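Local coordinates for xylose isomerase domain protein (Alicyclobacillus acidocaldarius subsp. acidocaldarius, PDB 3U0H), which is of unestablished function but adopts a TIM-barrel fold of the xylose isomerase-like family and probably has isomerase activity, at residues E5-P10 with P246-V251; G29-D34 with G60-N65; R81-L86 with R125-E130; G144-R149 with A212-H217; L177-H182 with G219-P224. All blocks are in the same frame, centred on the assembly; numbering follows the deposited sequence. Where two conformers were deposited one is given.

Interaction 1: residues E5-P10 with P246-V251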
# COMPACT_ATOMS: atom_id res chain seq x y z
N GLU A 5 2.46 29.32 -18.07
CA GLU A 5 1.58 30.43 -18.37
C GLU A 5 1.11 31.24 -17.21
O GLU A 5 1.02 30.74 -16.11
CB GLU A 5 0.32 29.93 -18.99
CG GLU A 5 0.47 29.66 -20.45
CD GLU A 5 -0.88 29.45 -21.03
OE1 GLU A 5 -1.56 30.50 -21.21
OE2 GLU A 5 -1.25 28.26 -21.23
N PRO A 6 0.74 32.49 -17.48
CA PRO A 6 0.28 33.37 -16.43
C PRO A 6 -1.10 32.93 -16.03
O PRO A 6 -1.86 32.45 -16.87
CB PRO A 6 0.25 34.73 -17.09
CG PRO A 6 1.17 34.60 -18.25
CD PRO A 6 0.94 33.21 -18.74
N CYS A 7 -1.41 33.07 -14.75
CA CYS A 7 -2.66 32.63 -14.18
C CYS A 7 -3.17 33.76 -13.30
O CYS A 7 -2.42 34.35 -12.53
CB CYS A 7 -2.47 31.36 -13.34
SG CYS A 7 -4.01 30.84 -12.48
N LEU A 8 -4.43 34.08 -13.40
CA LEU A 8 -4.99 35.17 -12.60
C LEU A 8 -5.33 34.66 -11.19
O LEU A 8 -5.77 33.52 -11.00
CB LEU A 8 -6.21 35.75 -13.28
CG LEU A 8 -6.75 37.04 -12.66
CD1 LEU A 8 -5.82 38.24 -12.91
CD2 LEU A 8 -8.14 37.30 -13.21
N HIS A 9 -5.06 35.50 -10.22
CA HIS A 9 -5.37 35.20 -8.84
C HIS A 9 -6.26 36.28 -8.19
O HIS A 9 -6.05 37.46 -8.40
CB HIS A 9 -4.08 35.14 -8.09
CG HIS A 9 -4.22 34.51 -6.77
ND1 HIS A 9 -4.48 35.22 -5.68
CD2 HIS A 9 -4.16 33.18 -6.39
CE1 HIS A 9 -4.59 34.36 -4.61
NE2 HIS A 9 -4.39 33.13 -5.05
N PRO A 10 -7.21 35.89 -7.34
CA PRO A 10 -8.20 36.81 -6.74
C PRO A 10 -7.65 38.07 -6.05
O PRO A 10 -8.25 39.17 -6.15
CB PRO A 10 -8.87 35.94 -5.69
CG PRO A 10 -8.73 34.55 -6.20
CD PRO A 10 -7.37 34.51 -6.82
N PRO A 246 0.48 26.67 -14.89
CA PRO A 246 0.14 28.03 -14.51
C PRO A 246 1.02 28.58 -13.43
O PRO A 246 1.42 27.86 -12.47
CB PRO A 246 -1.29 27.89 -13.96
CG PRO A 246 -1.40 26.46 -13.55
CD PRO A 246 -0.65 25.76 -14.64
N VAL A 247 1.28 29.86 -13.58
CA VAL A 247 2.01 30.64 -12.59
C VAL A 247 1.10 31.77 -12.13
O VAL A 247 0.83 32.72 -12.88
CB VAL A 247 3.26 31.21 -13.24
CG1 VAL A 247 4.04 32.08 -12.30
CG2 VAL A 247 4.11 30.06 -13.82
N ALA A 248 0.64 31.67 -10.88
CA ALA A 248 -0.32 32.64 -10.35
C ALA A 248 0.32 33.73 -9.55
O ALA A 248 1.17 33.46 -8.69
CB ALA A 248 -1.34 31.94 -9.51
N ALA A 249 -0.09 34.97 -9.80
CA ALA A 249 0.39 36.11 -9.01
C ALA A 249 -0.45 36.24 -7.74
O ALA A 249 -1.44 36.99 -7.71
CB ALA A 249 0.33 37.38 -9.82
N GLU A 250 -0.08 35.47 -6.71
CA GLU A 250 -0.67 35.60 -5.34
C GLU A 250 0.03 36.77 -4.63
O GLU A 250 1.17 36.63 -4.15
CB GLU A 250 -0.56 34.31 -4.49
CG GLU A 250 -1.30 34.43 -3.12
CD GLU A 250 -1.28 33.18 -2.22
OE1 GLU A 250 -0.21 32.76 -1.71
OE2 GLU A 250 -2.38 32.63 -1.96
N VAL A 251 -0.64 37.93 -4.60
CA VAL A 251 -0.08 39.14 -4.00
C VAL A 251 -0.89 39.50 -2.77
O VAL A 251 -1.74 40.37 -2.83
CB VAL A 251 0.01 40.29 -5.02
CG1 VAL A 251 0.56 41.54 -4.37
CG2 VAL A 251 0.91 39.86 -6.18
O HOH W 1 -4.06 31.31 -3.37
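Pro246 packs its CB against CB of Cys7, 3.7 Å away, on the face of the sheet that Ala248 also occupies. One residue further, Val247 supplies both backbone hydrogen bonds of this strand pair. Its N-H reaches Glu5 O over 2.7 Å, while Val247 O accepts from Cys7 N at 2.9 Å. Val247 thus bonds to Glu5 and Cys7, the two neighbours of Pro6, which is the parallel pattern, and the short strand axes make 43° with each other. Ala248 follows on the face of Pro246, with its CB 4.0 Å from Cys7 CB. Ala249 is the centre of an inverse gamma turn, and its O comes within 3.2 Å of His9 CB. Glu250 closes the contact: its CB lies 4.0 Å from the centroid of the His9 ring and 8° off the normal, a CH-pi contact over the face. CG of His9 is anti to its backbone N (chi1 -165°), on the side of Ala249 O and Glu250 CA. A water bonded to His9 NE2 donates to Glu250 OE2 over 2.6 Å, and His9 ND1 is hydrogen-bonded to Thr11 OG1. An alanine at His9 would probably leave Thr11 OG1 and the bridging water each short of a partner and open a gap above Glu250 CB. Strands 5-8 and 246-249 are the first and last of the parallel sheet, and their pairing is the closure typical of a TIM barrel.

Interaction 2: residues G29-D34 with G60-N65. With EDO (1,2-ethanediol), chain F.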
# COMPACT_ATOMS: atom_id res chain seq x y z
N GLY A 29 -7.16 38.81 -21.09
CA GLY A 29 -6.42 37.90 -21.92
C GLY A 29 -5.83 36.67 -21.20
O GLY A 29 -4.92 36.04 -21.74
N TYR A 30 -6.31 36.33 -19.99
CA TYR A 30 -5.87 35.08 -19.35
C TYR A 30 -6.69 33.88 -19.84
O TYR A 30 -7.83 34.04 -20.31
CB TYR A 30 -6.03 35.11 -17.85
CG TYR A 30 -5.12 36.03 -17.10
CD1 TYR A 30 -5.42 37.36 -16.97
CD2 TYR A 30 -4.03 35.57 -16.45
CE1 TYR A 30 -4.62 38.22 -16.27
CE2 TYR A 30 -3.22 36.42 -15.72
CZ TYR A 30 -3.52 37.76 -15.63
OH TYR A 30 -2.73 38.66 -14.92
N ARG A 31 -6.10 32.69 -19.73
CA ARG A 31 -6.79 31.40 -19.94
C ARG A 31 -6.88 30.65 -18.58
O ARG A 31 -7.92 30.15 -18.19
CB ARG A 31 -6.03 30.60 -21.01
CG ARG A 31 -6.34 29.12 -21.14
CD ARG A 31 -5.36 28.44 -22.12
NE ARG A 31 -5.20 27.00 -21.85
CZ ARG A 31 -4.31 26.19 -22.41
NH1 ARG A 31 -3.43 26.65 -23.30
NH2 ARG A 31 -4.29 24.90 -22.08
N TYR A 32 -5.78 30.59 -17.85
CA TYR A 32 -5.77 29.99 -16.52
C TYR A 32 -6.30 30.95 -15.43
O TYR A 32 -5.81 32.10 -15.30
CB TYR A 32 -4.37 29.55 -16.12
CG TYR A 32 -3.96 28.19 -16.63
CD1 TYR A 32 -4.58 27.01 -16.18
CD2 TYR A 32 -2.94 28.07 -17.56
CE1 TYR A 32 -4.16 25.77 -16.66
CE2 TYR A 32 -2.51 26.83 -18.05
CZ TYR A 32 -3.11 25.69 -17.61
OH TYR A 32 -2.64 24.50 -18.14
N VAL A 33 -7.29 30.49 -14.65
CA VAL A 33 -7.75 31.21 -13.46
C VAL A 33 -7.69 30.35 -12.20
O VAL A 33 -8.06 29.18 -12.20
CB VAL A 33 -9.15 31.80 -13.62
CG1 VAL A 33 -9.08 32.96 -14.58
CG2 VAL A 33 -10.15 30.74 -14.03
N ASP A 34 -7.13 30.96 -11.15
CA ASP A 34 -7.19 30.47 -9.80
C ASP A 34 -8.49 31.05 -9.18
O ASP A 34 -8.74 32.28 -9.19
CB ASP A 34 -5.95 30.92 -9.04
CG ASP A 34 -5.80 30.23 -7.68
OD1 ASP A 34 -6.82 30.05 -7.00
OD2 ASP A 34 -4.70 29.84 -7.29
N GLY A 60 -13.50 30.55 -22.50
CA GLY A 60 -12.16 30.04 -22.77
C GLY A 60 -11.28 29.91 -21.53
O GLY A 60 -10.06 30.04 -21.64
N LEU A 61 -11.85 29.63 -20.35
CA LEU A 61 -11.01 29.57 -19.13
C LEU A 61 -10.74 28.16 -18.60
O LEU A 61 -11.57 27.30 -18.72
CB LEU A 61 -11.59 30.48 -18.01
CG LEU A 61 -11.73 31.97 -18.40
CD1 LEU A 61 -12.59 32.71 -17.41
CD2 LEU A 61 -10.39 32.68 -18.59
N VAL A 62 -9.57 27.97 -17.98
CA VAL A 62 -9.20 26.74 -17.32
C VAL A 62 -8.90 26.94 -15.82
O VAL A 62 -8.06 27.77 -15.44
CB VAL A 62 -7.94 26.13 -17.95
CG1 VAL A 62 -7.47 24.93 -17.11
CG2 VAL A 62 -8.20 25.67 -19.41
N LEU A 63 -9.60 26.18 -14.97
CA LEU A 63 -9.39 26.27 -13.51
C LEU A 63 -8.01 25.75 -13.23
O LEU A 63 -7.72 24.64 -13.55
CB LEU A 63 -10.43 25.47 -12.69
CG LEU A 63 -10.31 25.44 -11.15
CD1 LEU A 63 -10.66 26.83 -10.60
CD2 LEU A 63 -11.15 24.36 -10.46
N ALA A 64 -7.18 26.57 -12.61
CA ALA A 64 -5.78 26.25 -12.38
C ALA A 64 -5.53 25.18 -11.27
O ALA A 64 -4.54 24.46 -11.32
CB ALA A 64 -5.05 27.55 -12.00
N ASN A 65 -6.35 25.18 -10.22
CA ASN A 65 -6.01 24.46 -8.98
C ASN A 65 -7.21 24.36 -8.05
O ASN A 65 -8.18 25.15 -8.14
CB ASN A 65 -4.90 25.25 -8.28
CG ASN A 65 -4.40 24.62 -6.99
OD1 ASN A 65 -4.00 23.43 -6.93
ND2 ASN A 65 -4.37 25.45 -5.94
C1 EDO F . -6.91 29.26 -3.70
O1 EDO F . -7.10 30.56 -4.35
C2 EDO F . -6.86 28.08 -4.69
O2 EDO F . -5.67 28.06 -5.53
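Tyr32 and Val62 lie side by side and point the same way, and the ring carbon CE1 of Tyr32 approaches Val62 CG1 to 3.4 Å, a close packing contact. The ring is met obliquely, and its CD1 lies 4.2 Å from Ala64 CB. On the other flank of Val62 the extended chain of Arg31 takes a similar course, bringing Val62 CG2 to the edge of the guanidinium, near its plane and 4.1 Å from NE. Arg31 also packs on Arg31 of a second subunit. Tyr32 and Val62 share one face of a parallel strand pair, Val33 and Leu63 the other; helices 37-47 and 49-57 connect the strands, making this a beta-alpha-beta crossover of the TIM barrel. Backbone bonds fix the register: Val62 N to Arg31 O (2.7 Å, 170° at the hydrogen), Val33 N to Val62 O (2.9 Å), then Ala64 N to Val33 O. On the Val33 face, CG1 of Val33 meets Leu61 CD2 at 4.2 Å, both also touching Ala25 of helix 18-27. The Asp34 carboxylate holds an ethanediol, probably from the crystallisation liquor, whose O1 donates to OD1 over 2.7 Å, while Asp34 OD2 is bonded to Tyr203 OH.

Interaction 3: residues R81-L86 with R125-E130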
# COMPACT_ATOMS: atom_id res chain seq x y z
N ARG A 81 -15.31 13.40 7.75
CA ARG A 81 -16.50 13.75 7.01
C ARG A 81 -16.11 14.57 5.78
O ARG A 81 -16.50 14.30 4.67
CB ARG A 81 -17.43 14.54 7.94
CG ARG A 81 -18.80 14.95 7.38
CD ARG A 81 -19.64 15.67 8.45
NE ARG A 81 -19.54 15.00 9.75
CZ ARG A 81 -19.39 15.63 10.92
NH1 ARG A 81 -19.31 16.97 10.99
NH2 ARG A 81 -19.28 14.91 12.02
N GLU A 82 -15.30 15.58 6.01
CA GLU A 82 -14.85 16.43 4.90
C GLU A 82 -13.96 15.66 3.92
O GLU A 82 -13.96 15.94 2.68
CB GLU A 82 -14.15 17.67 5.44
CG GLU A 82 -15.07 18.57 6.28
CD GLU A 82 -16.25 19.05 5.45
OE1 GLU A 82 -16.01 19.49 4.30
OE2 GLU A 82 -17.41 18.95 5.93
N LEU A 83 -13.26 14.63 4.42
CA LEU A 83 -12.44 13.79 3.54
C LEU A 83 -13.31 12.93 2.63
O LEU A 83 -12.98 12.68 1.46
CB LEU A 83 -11.48 12.93 4.36
CG LEU A 83 -10.56 12.01 3.57
CD1 LEU A 83 -9.50 12.83 2.85
CD2 LEU A 83 -9.96 10.97 4.53
N SER A 84 -14.47 12.55 3.11
CA SER A 84 -15.39 11.77 2.30
C SER A 84 -16.01 12.54 1.20
O SER A 84 -16.45 11.98 0.21
CB SER A 84 -16.51 11.24 3.16
OG SER A 84 -16.03 10.03 3.69
N LEU A 85 -16.10 13.83 1.41
CA LEU A 85 -16.67 14.70 0.46
C LEU A 85 -15.62 15.17 -0.54
O LEU A 85 -15.98 15.80 -1.54
CB LEU A 85 -17.31 15.89 1.20
CG LEU A 85 -18.51 15.66 2.12
CD1 LEU A 85 -18.91 16.95 2.89
CD2 LEU A 85 -19.72 15.08 1.33
N LEU A 86 -14.32 14.88 -0.32
CA LEU A 86 -13.28 15.47 -1.18
C LEU A 86 -13.28 14.98 -2.63
O LEU A 86 -13.13 15.76 -3.57
CB LEU A 86 -11.91 15.30 -0.54
CG LEU A 86 -10.67 15.51 -1.40
CD1 LEU A 86 -10.65 16.95 -1.90
CD2 LEU A 86 -9.39 15.14 -0.67
N ARG A 125 -1.68 12.18 3.97
CA ARG A 125 -1.57 10.88 3.31
C ARG A 125 -2.97 10.44 2.88
O ARG A 125 -3.18 10.00 1.73
CB ARG A 125 -0.94 9.86 4.27
CG ARG A 125 -0.86 8.45 3.74
CD ARG A 125 -0.52 7.45 4.88
NE ARG A 125 0.62 7.93 5.63
CZ ARG A 125 0.90 7.77 6.93
NH1 ARG A 125 0.15 7.06 7.73
NH2 ARG A 125 2.01 8.37 7.40
N GLN A 126 -3.91 10.48 3.82
CA GLN A 126 -5.31 10.14 3.53
C GLN A 126 -5.86 11.04 2.40
O GLN A 126 -6.52 10.57 1.50
CB GLN A 126 -6.17 10.22 4.78
CG GLN A 126 -5.94 9.07 5.77
CD GLN A 126 -6.79 9.23 7.05
OE1 GLN A 126 -6.85 10.29 7.65
NE2 GLN A 126 -7.43 8.17 7.44
N VAL A 127 -5.55 12.32 2.43
CA VAL A 127 -6.01 13.20 1.37
C VAL A 127 -5.39 12.77 0.04
O VAL A 127 -6.12 12.64 -0.95
CB VAL A 127 -5.71 14.64 1.70
CG1 VAL A 127 -5.86 15.58 0.49
CG2 VAL A 127 -6.63 15.10 2.83
N ALA A 128 -4.09 12.52 0.03
CA ALA A 128 -3.38 12.18 -1.19
C ALA A 128 -3.91 10.89 -1.76
O ALA A 128 -4.08 10.76 -2.94
CB ALA A 128 -1.91 12.02 -0.89
N VAL A 129 -4.17 9.92 -0.90
CA VAL A 129 -4.75 8.66 -1.31
C VAL A 129 -6.13 8.80 -1.95
O VAL A 129 -6.39 8.16 -2.97
CB VAL A 129 -4.80 7.64 -0.15
CG1 VAL A 129 -5.67 6.42 -0.51
CG2 VAL A 129 -3.38 7.24 0.23
N GLU A 130 -7.00 9.68 -1.45
CA GLU A 130 -8.33 9.84 -2.06
C GLU A 130 -8.14 10.39 -3.46
O GLU A 130 -9.04 10.27 -4.31
CB GLU A 130 -9.26 10.80 -1.28
CG GLU A 130 -9.76 10.23 0.04
CD GLU A 130 -10.47 8.92 -0.19
OE1 GLU A 130 -11.32 8.88 -1.09
OE2 GLU A 130 -10.15 7.92 0.48
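A face of the Gln126 amide is turned toward Leu83, whose CD2 stands 4.4 Å from Gln126 CD and almost straight above it; the closer contacts are made by aliphatic carbons of Gln126 and Glu130. The setting is the outer helical layer of the TIM barrel, where helix 76-84 and the first residue of helix 86-95 pack beside helix 113-131. The backbones come close at Leu83 and Val127, whose CA atoms are 6.8 Å apart, and again at Leu86 and Glu130, with CA atoms 7.5 Å apart. No hydrogen bond crosses between the two segments.

Leu83 is the main contributor, and its two methyls divide the work. CD2 meets CB of Gln126 at 3.9 Å, the two side chains crossing at about a right angle, while CD1 turns to Val127 CG2 at 3.7 Å. The same CD1 is 3.8 Å from Glu130 CG, so one methyl sits against two residues separated by nearly a helical turn. Glu130 can offer CG because that atom lies anti to its carbonyl carbon (chi1 -71°), beside the backbone N. The polar end of Gln126 is engaged within its own helix, where OE1 is hydrogen-bonded to Arg122 NH1.

Val127 is shared between the two leucines: CG2 serves Leu83 and CG1 serves Leu86. Leu86 also touches Pro69, and Val127 touches Leu68, which places both against the loop after strand 62-67. Leu86 crosses Val127 at about a right angle, and its CD2 comes to 3.7 Å from Val127 CG1.

Interaction 4: residues G144-R149 with A212-H217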
# COMPACT_ATOMS: atom_id res chain seq x y z
N GLY A 144 7.97 30.61 4.04
CA GLY A 144 9.32 31.10 4.39
C GLY A 144 9.47 32.32 5.32
O GLY A 144 10.49 32.45 5.95
N PRO A 145 8.48 33.24 5.39
CA PRO A 145 8.74 34.43 6.18
C PRO A 145 8.89 34.25 7.70
O PRO A 145 8.22 33.43 8.32
CB PRO A 145 7.56 35.33 5.88
CG PRO A 145 7.13 34.92 4.54
CD PRO A 145 7.31 33.44 4.53
N HIS A 146 9.75 35.11 8.29
CA HIS A 146 10.37 34.81 9.57
C HIS A 146 9.47 35.13 10.69
O HIS A 146 9.54 34.49 11.73
CB HIS A 146 11.72 35.51 9.73
CG HIS A 146 12.82 35.04 8.78
ND1 HIS A 146 14.10 34.94 9.17
CD2 HIS A 146 12.79 34.67 7.44
CE1 HIS A 146 14.86 34.51 8.15
NE2 HIS A 146 14.06 34.35 7.08
N HIS A 147 8.59 36.10 10.49
CA HIS A 147 7.66 36.53 11.53
C HIS A 147 6.69 35.43 11.87
O HIS A 147 6.03 35.51 12.88
CB HIS A 147 6.94 37.82 11.13
CG HIS A 147 6.02 37.66 9.95
ND1 HIS A 147 4.71 37.35 10.09
CD2 HIS A 147 6.26 37.74 8.58
CE1 HIS A 147 4.14 37.22 8.85
NE2 HIS A 147 5.08 37.48 7.93
N LEU A 148 6.60 34.36 11.04
CA LEU A 148 5.68 33.23 11.35
C LEU A 148 6.40 32.12 12.10
O LEU A 148 5.79 31.10 12.44
CB LEU A 148 5.01 32.73 10.08
CG LEU A 148 4.11 33.73 9.34
CD1 LEU A 148 3.72 33.16 7.96
CD2 LEU A 148 2.84 34.18 10.09
N ARG A 149 7.67 32.35 12.44
CA ARG A 149 8.46 31.32 13.17
C ARG A 149 8.56 31.37 14.70
O ARG A 149 9.32 30.60 15.28
CB ARG A 149 9.87 31.33 12.66
CG ARG A 149 9.97 31.22 11.16
CD ARG A 149 11.41 31.13 10.69
NE ARG A 149 11.43 31.17 9.24
CZ ARG A 149 12.51 31.10 8.47
NH1 ARG A 149 13.71 30.99 9.01
NH2 ARG A 149 12.37 31.15 7.16
N ALA A 212 14.41 42.70 2.66
CA ALA A 212 15.31 41.62 2.82
C ALA A 212 14.53 40.32 3.25
O ALA A 212 13.47 40.37 3.90
CB ALA A 212 16.36 41.99 3.85
N PRO A 213 15.08 39.15 2.90
CA PRO A 213 14.48 37.88 3.30
C PRO A 213 13.99 37.83 4.74
O PRO A 213 12.89 37.30 4.99
CB PRO A 213 15.63 36.85 3.09
CG PRO A 213 16.61 37.50 2.12
CD PRO A 213 16.41 38.99 2.26
N GLU A 214 14.79 38.33 5.69
CA GLU A 214 14.42 38.26 7.13
C GLU A 214 13.26 39.16 7.49
O GLU A 214 12.67 38.99 8.56
CB GLU A 214 15.54 38.70 8.09
CG GLU A 214 16.91 38.20 7.78
CD GLU A 214 17.56 39.13 6.79
OE1 GLU A 214 17.94 40.26 7.25
OE2 GLU A 214 17.62 38.73 5.58
N ASP A 215 12.97 40.15 6.64
CA ASP A 215 12.03 41.21 6.94
C ASP A 215 10.66 41.04 6.28
O ASP A 215 9.59 41.42 6.84
CB ASP A 215 12.63 42.54 6.49
CG ASP A 215 13.96 42.89 7.20
OD1 ASP A 215 14.17 42.38 8.32
OD2 ASP A 215 14.77 43.69 6.62
N ALA A 216 10.68 40.45 5.08
CA ALA A 216 9.51 40.41 4.24
C ALA A 216 8.33 39.81 5.02
O ALA A 216 8.50 38.84 5.80
CB ALA A 216 9.82 39.66 2.94
N HIS A 217 7.17 40.47 4.91
CA HIS A 217 5.94 40.01 5.57
C HIS A 217 5.01 39.30 4.63
O HIS A 217 4.70 39.80 3.55
CB HIS A 217 5.22 41.16 6.24
CG HIS A 217 4.19 40.72 7.26
ND1 HIS A 217 3.00 40.15 6.90
CD2 HIS A 217 4.15 40.88 8.65
CE1 HIS A 217 2.26 39.91 8.03
NE2 HIS A 217 2.97 40.36 9.09
O HOH W 2 10.82 37.20 6.41
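His147 and His217 stack face to face, their ring centroids 3.7 Å apart and their planes 13° from parallel. The rings belong to two loops of the TIM barrel, one following strand 137-141 and one following strand 201-206. CG of His147 stands between its backbone N and carbonyl carbon (chi1 66°), and from there the ring lies against that of His217. Each imidazole is also tied to the backbone just beyond the second segment: His147 NE2 is hydrogen-bonded to Asp218 N, and His217 ND1 to Gly219 N, which should restrict rotation of both rings.

A second ring contact is of the CH-pi kind. CA of Glu214 lies 3.8 Å from the centroid of the His146 ring, only 1° off its normal. The opposite face is taken by Arg149, whose NH1 is 3.8 Å above the plane, over the centre. Arg149 is held there by its own segment, since NH2 donates to Gly144 O over 2.6 Å, and His146 NE2 is bonded to Thr185 O.

The polar link between the segments is a water. It accepts from His146 N at 3.0 Å and donates to Pro213 O and, over 2.9 Å, to Ala216 O.

Van der Waals contacts gather on that last carbonyl. Ala216 O is at the edge of the His147 ring, 3.7 Å from CD2 and in its plane, and lies 3.6 Å from Pro145 CB.

Interaction 5: residues L177-H182 with G219-P224. With EDO (1,2-ethanediol), chain D.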
# COMPACT_ATOMS: atom_id res chain seq x y z
N LEU A 177 3.97 23.23 -3.67
CA LEU A 177 3.49 24.49 -4.28
C LEU A 177 4.67 25.40 -4.00
O LEU A 177 4.97 25.63 -2.85
CB LEU A 177 2.20 25.00 -3.58
CG LEU A 177 1.35 26.12 -4.24
CD1 LEU A 177 0.10 26.41 -3.36
CD2 LEU A 177 2.15 27.42 -4.37
N VAL A 178 5.31 25.92 -5.03
CA VAL A 178 6.45 26.74 -4.87
C VAL A 178 6.08 28.20 -5.09
O VAL A 178 5.74 28.61 -6.21
CB VAL A 178 7.54 26.36 -5.91
CG1 VAL A 178 8.77 27.26 -5.69
CG2 VAL A 178 7.91 24.89 -5.81
N ASP A 179 6.21 29.01 -4.06
CA ASP A 179 5.87 30.45 -4.12
C ASP A 179 7.17 31.27 -4.11
O ASP A 179 8.00 30.99 -3.28
CB ASP A 179 5.05 30.76 -2.88
CG ASP A 179 4.49 32.18 -2.87
OD1 ASP A 179 5.25 33.15 -3.19
OD2 ASP A 179 3.27 32.31 -2.49
N SER A 180 7.36 32.29 -4.96
CA SER A 180 8.64 32.99 -4.96
C SER A 180 8.89 33.62 -3.63
O SER A 180 10.03 33.84 -3.24
CB SER A 180 8.68 34.11 -6.01
OG SER A 180 7.40 34.69 -6.07
N TYR A 181 7.81 33.96 -2.95
CA TYR A 181 7.91 34.75 -1.74
C TYR A 181 8.62 33.89 -0.69
O TYR A 181 9.39 34.39 0.14
CB TYR A 181 6.52 35.18 -1.26
CG TYR A 181 6.52 36.46 -0.49
CD1 TYR A 181 6.49 37.69 -1.14
CD2 TYR A 181 6.55 36.46 0.89
CE1 TYR A 181 6.47 38.88 -0.40
CE2 TYR A 181 6.58 37.63 1.61
CZ TYR A 181 6.54 38.84 0.96
OH TYR A 181 6.52 40.04 1.67
N HIS A 182 8.36 32.59 -0.75
CA HIS A 182 8.88 31.66 0.25
C HIS A 182 10.23 31.16 -0.11
O HIS A 182 11.02 30.87 0.77
CB HIS A 182 7.92 30.51 0.37
CG HIS A 182 6.59 30.94 0.87
ND1 HIS A 182 6.46 31.93 1.77
CD2 HIS A 182 5.31 30.53 0.55
CE1 HIS A 182 5.17 32.12 2.02
NE2 HIS A 182 4.46 31.24 1.29
N GLY A 219 2.00 38.86 4.43
CA GLY A 219 0.68 39.46 4.24
C GLY A 219 0.78 40.79 3.52
O GLY A 219 -0.24 41.38 3.22
N LYS A 220 2.00 41.23 3.23
CA LYS A 220 2.29 42.56 2.65
C LYS A 220 3.23 42.47 1.42
O LYS A 220 4.38 42.88 1.47
CB LYS A 220 2.93 43.47 3.72
CG LYS A 220 2.14 43.49 5.00
CD LYS A 220 2.68 44.43 6.07
CE LYS A 220 2.22 43.99 7.46
NZ LYS A 220 3.01 44.59 8.56
N ARG A 221 2.71 41.89 0.34
CA ARG A 221 3.45 41.58 -0.87
C ARG A 221 3.23 42.60 -2.01
O ARG A 221 2.34 43.44 -1.99
CB ARG A 221 3.06 40.17 -1.39
CG ARG A 221 3.02 39.02 -0.34
CD ARG A 221 2.90 37.65 -1.00
NE ARG A 221 2.86 36.62 0.00
CZ ARG A 221 2.74 35.32 -0.26
NH1 ARG A 221 2.60 34.90 -1.53
NH2 ARG A 221 2.76 34.45 0.74
N LEU A 222 4.07 42.52 -3.02
CA LEU A 222 4.05 43.46 -4.14
C LEU A 222 3.77 42.66 -5.44
O LEU A 222 3.83 41.41 -5.47
CB LEU A 222 5.38 44.17 -4.21
CG LEU A 222 5.76 45.20 -3.14
CD1 LEU A 222 7.00 45.96 -3.60
CD2 LEU A 222 4.64 46.20 -2.86
N LEU A 223 3.44 43.41 -6.49
CA LEU A 223 3.22 42.85 -7.80
C LEU A 223 4.50 42.31 -8.34
O LEU A 223 5.53 42.98 -8.21
CB LEU A 223 2.77 43.92 -8.77
CG LEU A 223 1.50 44.68 -8.41
CD1 LEU A 223 1.14 45.64 -9.57
CD2 LEU A 223 0.40 43.68 -8.08
N PRO A 224 4.44 41.14 -9.02
CA PRO A 224 5.65 40.62 -9.67
C PRO A 224 6.41 41.73 -10.41
O PRO A 224 5.80 42.47 -11.20
CB PRO A 224 5.11 39.61 -10.67
CG PRO A 224 3.79 39.20 -10.10
CD PRO A 224 3.23 40.43 -9.47
C1 EDO D . -0.34 31.50 2.65
O1 EDO D . -1.02 32.70 3.05
C2 EDO D . 0.90 31.43 3.52
O2 EDO D . 1.97 32.10 2.84
O HOH W 3 6.84 42.88 3.48
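Asp179 and Arg221 meet tip to tip in a salt bridge, NH1 donating to OD2 over 2.8 Å with 148° at the hydrogen. The bridge sits where strand 174-179 of the TIM barrel passes into helix 180-185, facing the loop after strand 201-206. NH1 comes to the syn side of OD2, with the carboxylate and guanidinium planes 78° apart. Asp179 also caps the helix: its OD1 accepts from Tyr181 N at 2.7 Å. His205 ND1 and Asn207 ND2 bind the same carboxylate, while Arg221 NH2 forms a second salt bridge with Asp218 OD1.

Further out, the guanidinium lies flat on Tyr181, planes 6° apart and centres 4.5 Å apart, in an off-centre cation-pi contact. The Arg221 chain is extended from CG to NE, and its CG rests over the same ring face at 3.8 Å from the centroid. A methionine at Arg221 would probably leave the Asp179 carboxylate without its cationic partner across this contact and deprive Tyr181 of its flat stacking group.

His182 stands nearly perpendicular to the guanidinium, its CE1 3.6 Å from NH2. Its NE2 donates over 3.1 Å to O2 of an ethanediol, probably from the crystallisation liquor; this O2 lies at the edge of the His182 ring, in its plane. At the far end of Tyr181, a water that its OH meets only weakly donates to Lys220 O over 3.2 Å.

In the fold
Four of the five contacts follow the barrel wall or the loops that leave it. Interactions 1 and 2 meet in the sheet, where strands 5-8 and 32-33 are neighbours, their centres about 9 Å apart. Interaction 1 joins the first and last strands of the barrel, so the other four lie between its segments in sequence. The centre of interaction 5 is about 11 Å from those of interactions 1 and 4, reaching the first through a long, weak ion pair of Glu250 with Arg221 and the second through a weak Tyr181-His217 bond. Interactions 1, 4 and 5 thus form a continuous run from the closing strands out to the loops, while interaction 3, centred about 25 Å or more from every other centre, packs the outer helices.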